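PDB 2PFZ: putative exported protein from Bordetella pertussis Tohama I, which binds pyroglutamic acid as an extracytoplasmic solute receptor, probably for uptake by a tripartite ATP-independent periplasmic transporter. Local coordinates for residues A[80-85]-A[149-154]. Numbering follows the deposited sequence.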
loop_
_atom_site.group_PDB
_atom_site.type_symbol
_atom_site.label_atom_id
_atom_site.label_comp_id
_atom_site.label_asym_id
_atom_site.label_seq_id
_atom_site.Cartn_x
_atom_site.Cartn_y
_atom_site.Cartn_z
ATOM N N GLY A 80 0.882 5.726 5.892
ATOM C CA GLY A 80 -0.564 5.660 6.085
ATOM C C GLY A 80 -1.101 6.824 6.891
ATOM O O GLY A 80 -2.311 6.897 7.151
ATOM N N LEU A 81 -0.222 7.707 7.364
ATOM C CA LEU A 81 -0.699 8.874 8.140
ATOM C C LEU A 81 -1.389 9.838 7.178
ATOM O O LEU A 81 -0.792 10.160 6.156
ATOM C CB LEU A 81 0.488 9.580 8.807
ATOM C CG LEU A 81 1.216 8.764 9.877
ATOM C CD1 LEU A 81 2.433 9.569 10.397
ATOM C CD2 LEU A 81 0.279 8.366 11.026
ATOM N N PRO A 82 -2.649 10.261 7.462
ATOM C CA PRO A 82 -3.327 11.182 6.509
ATOM C C PRO A 82 -2.795 12.612 6.502
ATOM O O PRO A 82 -2.294 13.132 7.509
ATOM C CB PRO A 82 -4.808 11.184 6.955
ATOM C CG PRO A 82 -4.845 10.587 8.277
ATOM C CD PRO A 82 -3.522 9.871 8.587
ATOM N N PHE A 83 -2.877 13.225 5.334
ATOM C CA PHE A 83 -2.503 14.623 5.151
ATOM C C PHE A 83 -1.093 15.011 5.595
ATOM O O PHE A 83 -0.870 16.055 6.195
ATOM C CB PHE A 83 -3.642 15.530 5.668
ATOM C CG PHE A 83 -4.832 15.454 4.763
ATOM C CD1 PHE A 83 -4.876 16.254 3.624
ATOM C CD2 PHE A 83 -5.824 14.510 4.961
ATOM C CE1 PHE A 83 -5.912 16.153 2.728
ATOM C CE2 PHE A 83 -6.899 14.422 4.030
ATOM C CZ PHE A 83 -6.905 15.261 2.934
ATOM N N LEU A 84 -0.160 14.122 5.272
ATOM C CA LEU A 84 1.260 14.329 5.469
ATOM C C LEU A 84 1.943 14.381 4.100
ATOM O O LEU A 84 2.783 15.255 3.879
ATOM C CB LEU A 84 1.845 13.193 6.320
ATOM C CG LEU A 84 3.349 13.246 6.555
ATOM C CD1 LEU A 84 3.762 14.505 7.293
ATOM C CD2 LEU A 84 3.725 11.992 7.310
ATOM N N ALA A 85 1.580 13.460 3.188
ATOM C CA ALA A 85 2.141 13.431 1.850
ATOM C C ALA A 85 0.999 13.042 0.934
ATOM O O ALA A 85 0.564 11.884 0.905
ATOM C CB ALA A 85 3.336 12.426 1.736
ATOM N N ALA A 149 -8.073 1.325 10.183
ATOM C CA ALA A 149 -9.009 1.120 11.300
ATOM C C ALA A 149 -8.974 2.287 12.302
ATOM O O ALA A 149 -10.034 2.752 12.774
ATOM C CB ALA A 149 -8.733 -0.229 12.016
ATOM N N LYS A 150 -7.774 2.782 12.605
ATOM C CA LYS A 150 -7.621 3.940 13.494
ATOM C C LYS A 150 -8.288 5.196 12.918
ATOM O O LYS A 150 -9.002 5.886 13.627
ATOM C CB LYS A 150 -6.140 4.228 13.824
ATOM C CG LYS A 150 -5.949 5.396 14.786
ATOM C CD LYS A 150 -6.724 5.161 16.097
ATOM C CE LYS A 150 -6.297 6.148 17.196
ATOM N NZ LYS A 150 -6.508 5.547 18.574
ATOM N N ILE A 151 -8.062 5.464 11.637
ATOM C CA ILE A 151 -8.701 6.589 10.963
ATOM C C ILE A 151 -10.224 6.492 11.067
ATOM O O ILE A 151 -10.888 7.475 11.418
ATOM C CB ILE A 151 -8.263 6.695 9.478
ATOM C CG1 ILE A 151 -6.750 7.003 9.417
ATOM C CG2 ILE A 151 -9.138 7.741 8.732
ATOM C CD1 ILE A 151 -6.087 6.919 8.042
ATOM N N ALA A 152 -10.760 5.308 10.788
ATOM C CA ALA A 152 -12.203 5.061 10.939
ATOM C C ALA A 152 -12.655 5.445 12.346
ATOM O O ALA A 152 -13.597 6.236 12.514
ATOM C CB ALA A 152 -12.543 3.594 10.632
ATOM N N GLU A 153 -11.954 4.938 13.360
ATOM C CA GLU A 153 -12.356 5.213 14.732
ATOM C C GLU A 153 -12.307 6.709 15.010
ATOM O O GLU A 153 -13.134 7.238 15.765
ATOM C CB GLU A 153 -11.470 4.467 15.723
ATOM C CG GLU A 153 -11.743 2.967 15.746
ATOM C CD GLU A 153 -10.655 2.197 16.470
ATOM O OE1 GLU A 153 -9.744 2.825 17.058
ATOM O OE2 GLU A 153 -10.714 0.954 16.462
ATOM N N LEU A 154 -11.339 7.393 14.404
ATOM C CA LEU A 154 -11.153 8.804 14.705
ATOM C C LEU A 154 -12.203 9.687 14.032
ATOM O O LEU A 154 -12.388 10.827 14.459
ATOM C CB LEU A 154 -9.725 9.284 14.416
ATOM C CG LEU A 154 -8.651 8.767 15.389
ATOM C CD1 LEU A 154 -7.273 9.090 14.843
ATOM C CD2 LEU A 154 -8.819 9.278 16.849
#
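P82 and I151 face each other at the closest backbone approach of loop 80-85 to helix 146-155, with their CA atoms 8.4 Å apart. The fold is that of a TRAP-type (DctP) periplasmic receptor, in which the helix follows strand 140-143 of the six-stranded mixed sheet, while the loop runs from strand 61-65, part of the three-stranded sheet, toward helix 88-107. The gap is bridged by P82 and I151, which meet tip to tip. CG1 of I151 sits beside the backbone N (chi1 -64°) and anti to the carbonyl carbon, and the branch continues extended (chi2 170°), which carries CD1 off the helix to the pyrrolidine ring. There CD1 touches the CG–CD edge of P82, lying 3.9 Å from P82 CG, a van der Waals contact. A proline suits this site because its closed ring offers apolar carbon in a fixed position; the CG1–CD1 branch of isoleucine gives the reach, and its apolar methyl suits a buried site. Both residues are buried, and I151 also packs on M279 of helix 266-287 and on W204, which extend the apolar surroundings of the contact. G80 contributes backbone alone: with no side chain there, its carbonyl oxygen is what meets the methyl, a van der Waals approach rather than a hydrogen bond, with G80 O 3.9 Å from I151 CD1.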